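Local structure of oxidoreductase (Streptomyces globisporus, 4R82) at the interface of chains A and B. The protein reduces FAD with NADH and releases the FADH2 by free diffusion to the monooxygenase SgcC and the halogenase SgcC3 of antibiotic C-1027 biosynthesis. Residues are numbered along the deposited sequence; one frame, centred on the assembly and turned at random. Chains: chain A/B, Oxidoreductase.

Contact 1: the interface of chains A and B. Residues chain A 20, 23, 144-145; chain B 56-58.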
loop_
_atom_site.group_PDB
_atom_site.type_symbol
_atom_site.label_atom_id
_atom_site.label_comp_id
_atom_site.label_asym_id
_atom_site.label_seq_id
_atom_site.Cartn_x
_atom_site.Cartn_y
_atom_site.Cartn_z
ATOM N N ARG A 20 -13.290 3.924 15.180
ATOM C CA ARG A 20 -12.914 3.071 14.054
ATOM C C ARG A 20 -13.730 3.340 12.784
ATOM O O ARG A 20 -13.264 3.030 11.685
ATOM C CB ARG A 20 -12.923 1.585 14.455
ATOM C CG ARG A 20 -11.808 1.245 15.449
ATOM C CD ARG A 20 -12.118 0.024 16.317
ATOM N NE ARG A 20 -12.079 -1.238 15.584
ATOM C CZ ARG A 20 -11.289 -2.261 15.898
ATOM N NH1 ARG A 20 -10.468 -2.177 16.932
ATOM N NH2 ARG A 20 -11.320 -3.373 15.180
ATOM N N LEU A 23 -11.701 6.273 11.504
ATOM C CA LEU A 23 -10.389 5.802 11.083
ATOM C C LEU A 23 -10.495 5.073 9.752
ATOM O O LEU A 23 -9.630 5.216 8.877
ATOM C CB LEU A 23 -9.792 4.881 12.146
ATOM C CG LEU A 23 -8.321 4.518 11.942
ATOM C CD1 LEU A 23 -7.441 5.772 12.012
ATOM C CD2 LEU A 23 -7.892 3.490 12.982
ATOM N N GLY A 144 0.049 -4.263 15.495
ATOM C CA GLY A 144 -1.174 -3.982 16.227
ATOM C C GLY A 144 -2.118 -5.163 16.140
ATOM O O GLY A 144 -1.769 -6.268 16.576
ATOM N N ASP A 145 -3.309 -4.947 15.577
ATOM C CA ASP A 145 -4.285 -6.032 15.468
ATOM C C ASP A 145 -4.078 -6.863 14.203
ATOM O O ASP A 145 -4.876 -7.755 13.898
ATOM C CB ASP A 145 -5.741 -5.528 15.608
ATOM C CG ASP A 145 -6.136 -4.464 14.569
ATOM O OD1 ASP A 145 -5.515 -4.373 13.497
ATOM O OD2 ASP A 145 -7.125 -3.718 14.838
ATOM N N SER B 56 -3.471 -1.168 11.103
ATOM C CA SER B 56 -4.230 -1.619 12.264
ATOM C C SER B 56 -5.255 -0.581 12.698
ATOM O O SER B 56 -5.026 0.624 12.553
ATOM C CB SER B 56 -3.252 -1.876 13.420
ATOM O OG SER B 56 -3.903 -2.166 14.659
ATOM N N LEU B 57 -6.368 -1.051 13.246
ATOM C CA LEU B 57 -7.365 -0.147 13.823
ATOM C C LEU B 57 -7.091 0.122 15.291
ATOM O O LEU B 57 -7.185 1.266 15.745
ATOM C CB LEU B 57 -8.787 -0.699 13.654
ATOM C CG LEU B 57 -9.284 -0.896 12.217
ATOM C CD1 LEU B 57 -10.711 -1.423 12.192
ATOM C CD2 LEU B 57 -9.198 0.395 11.438
ATOM N N SER B 58 -6.802 -0.931 16.052
ATOM C CA SER B 58 -6.498 -0.758 17.463
ATOM C C SER B 58 -5.242 -1.530 17.839
ATOM O O SER B 58 -5.254 -2.759 17.882
ATOM C CB SER B 58 -7.673 -1.187 18.333
ATOM O OG SER B 58 -7.526 -0.675 19.645
#
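A:Asp145 swings its carboxylate in between its own backbone N and carbonyl carbon (chi1 58°), which points it at the B:Ser56–B:Ser58 segment. B:Ser56 turns OG away from its backbone N (chi1 173°), and this hydroxyl meets the backbone of A:Asp145. The backbone N of A:Asp145 gives an almost straight hydrogen bond to OG of B:Ser56, 3.0 Å long. A weak bond returns from the same hydroxyl to OD1 of the carboxylate. The other carboxylate oxygen, OD2, takes two backbone N-H groups from one face of its plane. The N of B:Ser58 lies 3.1 Å from OD2 of A:Asp145 and comes from well above the plane. The N of B:Leu57 reaches OD2 of A:Asp145 at 3.2 Å on the syn side, tilted 30° out of the plane. These two N-H groups would probably favour the charged carboxylate. B:Leu57 faces helix 20-27 of chain A. CB of B:Leu57 sits over the centre of the guanidinium face, 3.7 Å from CZ of A:Arg20, and the two side chains cross at about a right angle. CD2 of B:Leu57 also packs 3.7 Å from CD2 of A:Leu23, the two leucines running past each other in opposite directions. The site clasps the end of strand 53-56 and the loop after it between helix 20-27 and the turn joining strands 131-143 and 146-158 of the partner, and so helps hold the homodimer together.

Contact 2: the interface of chains A and B. Residues chain A 51, 65, 143, 148; chain B 53, 55, 63, 150.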
loop_
_atom_site.group_PDB
_atom_site.type_symbol
_atom_site.label_atom_id
_atom_site.label_comp_id
_atom_site.label_asym_id
_atom_site.label_seq_id
_atom_site.Cartn_x
_atom_site.Cartn_y
_atom_site.Cartn_z
ATOM N N SER A 51 -3.648 -4.471 1.610
ATOM C CA SER A 51 -2.498 -4.012 2.387
ATOM C C SER A 51 -1.168 -4.396 1.723
ATOM O O SER A 51 -0.100 -4.132 2.271
ATOM C CB SER A 51 -2.554 -4.594 3.802
ATOM O OG SER A 51 -2.438 -6.007 3.748
ATOM N N CYS A 65 -0.457 -7.189 5.284
ATOM C CA CYS A 65 -0.888 -7.084 6.675
ATOM C C CYS A 65 -2.163 -7.881 6.794
ATOM O O CYS A 65 -3.099 -7.651 6.027
ATOM C CB CYS A 65 -1.188 -5.627 7.032
ATOM S SG CYS A 65 0.244 -4.538 6.800
ATOM N N GLY A 143 2.001 -5.889 14.095
ATOM C CA GLY A 143 1.333 -4.748 13.493
ATOM C C GLY A 143 0.018 -4.418 14.179
ATOM O O GLY A 143 -1.011 -4.281 13.527
ATOM N N ILE A 148 2.278 -8.272 10.188
ATOM C CA ILE A 148 2.896 -7.864 8.932
ATOM C C ILE A 148 3.751 -9.029 8.465
ATOM O O ILE A 148 4.674 -9.433 9.169
ATOM C CB ILE A 148 3.777 -6.629 9.158
ATOM C CG1 ILE A 148 2.912 -5.469 9.678
ATOM C CG2 ILE A 148 4.501 -6.218 7.874
ATOM C CD1 ILE A 148 3.722 -4.280 10.193
ATOM N N THR B 53 0.792 2.425 3.873
ATOM C CA THR B 53 -0.136 1.318 4.031
ATOM C C THR B 53 -0.817 1.476 5.377
ATOM O O THR B 53 -0.142 1.705 6.376
ATOM C CB THR B 53 0.636 0.006 4.037
ATOM O OG1 THR B 53 1.357 -0.119 2.800
ATOM C CG2 THR B 53 -0.291 -1.179 4.192
ATOM N N VAL B 55 -2.475 -0.191 8.552
ATOM C CA VAL B 55 -2.131 -1.495 9.120
ATOM C C VAL B 55 -3.164 -1.999 10.118
ATOM O O VAL B 55 -3.669 -3.120 9.995
ATOM C CB VAL B 55 -0.750 -1.447 9.806
ATOM C CG1 VAL B 55 -0.425 -2.777 10.468
ATOM C CG2 VAL B 55 0.340 -1.104 8.769
ATOM N N LEU B 63 2.037 2.306 8.107
ATOM C CA LEU B 63 3.475 2.173 7.877
ATOM C C LEU B 63 3.887 2.862 6.591
ATOM O O LEU B 63 3.055 3.114 5.708
ATOM C CB LEU B 63 3.938 0.699 7.866
ATOM C CG LEU B 63 3.429 -0.295 6.812
ATOM C CD1 LEU B 63 4.116 -0.083 5.453
ATOM C CD2 LEU B 63 3.653 -1.733 7.273
ATOM N N LEU B 150 6.748 2.052 11.348
ATOM C CA LEU B 150 5.374 1.844 11.772
ATOM C C LEU B 150 5.008 3.031 12.657
ATOM O O LEU B 150 5.723 3.328 13.618
ATOM C CB LEU B 150 5.278 0.537 12.564
ATOM C CG LEU B 150 3.890 0.036 12.966
ATOM C CD1 LEU B 150 3.049 -0.254 11.735
ATOM C CD2 LEU B 150 3.989 -1.205 13.837
#
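Strand 53-56 of chain B, part of the flavin reductase-like domain, packs here against the flavin-binding side of chain A. B:Thr53 and B:Val55 point to the partner, and strand 61-67 adds B:Leu63. CG2 of B:Thr53 is the methyl that touches. CG2 of B:Thr53 lies 3.5 Å from the backbone O of A:Ser51 and also packs near CA of that residue. B:Val55 uses both branches. CG1 of B:Val55, anti to the backbone N (chi1 177°), rests 4.0 Å from CA of A:Gly143, beside that glycine's carbonyl oxygen. CG2 of B:Val55 is 4.0 Å from the thiol sulfur SG of A:Cys65. The same sulfur lies almost as near to CG1, so it rests against the fork of the valine. Farther along, A:Ile148 and B:Leu63 reach toward each other tip to tip, with CD1 of A:Ile148 3.9 Å from CD2 of B:Leu63. CD1 of B:Leu150 stands a little farther from the same isoleucine methyl. Within chain A, A:Ser51 and A:Cys65 are tied together. OG of A:Ser51 donates to the backbone O of A:Cys65 at 2.9 Å, in the carbonyl plane and on a lone pair. OG of A:Ser51 also accepts from the backbone N of A:Cys65 at 2.8 Å. This pair of bonds fixes the serine hydroxyl against strand 61-67. Both residues bind FAD, so the apolar packing from chain B probably helps to steady the flavin site. In the fold, the patch lies where the beta-barrels of the two chains meet, with strand 53-56 of chain B set against the FAD-binding strand 61-67 and the hairpin of strands 131-143 and 146-158 of chain A.

Contact 1 and contact 2 are neighbours in the A–B interface, with the centres of their C-alpha atoms about 10 Å apart. Strand 53-56 of chain B joins them: B:Thr53 and B:Val55 serve contact 2, and B:Ser56 with the loop after it serves contact 1. On chain A, A:Gly143 and A:Gly144 are consecutive and lead from one contact to the other. Contact 1 combines backbone-to-carboxylate hydrogen bonds with packing around B:Leu57, whereas the packing given for contact 2 is apolar. The two-fold symmetry repeats both with the chains exchanged. The dimer therefore carries both patches twice, and contact 2 includes FAD-binding residues.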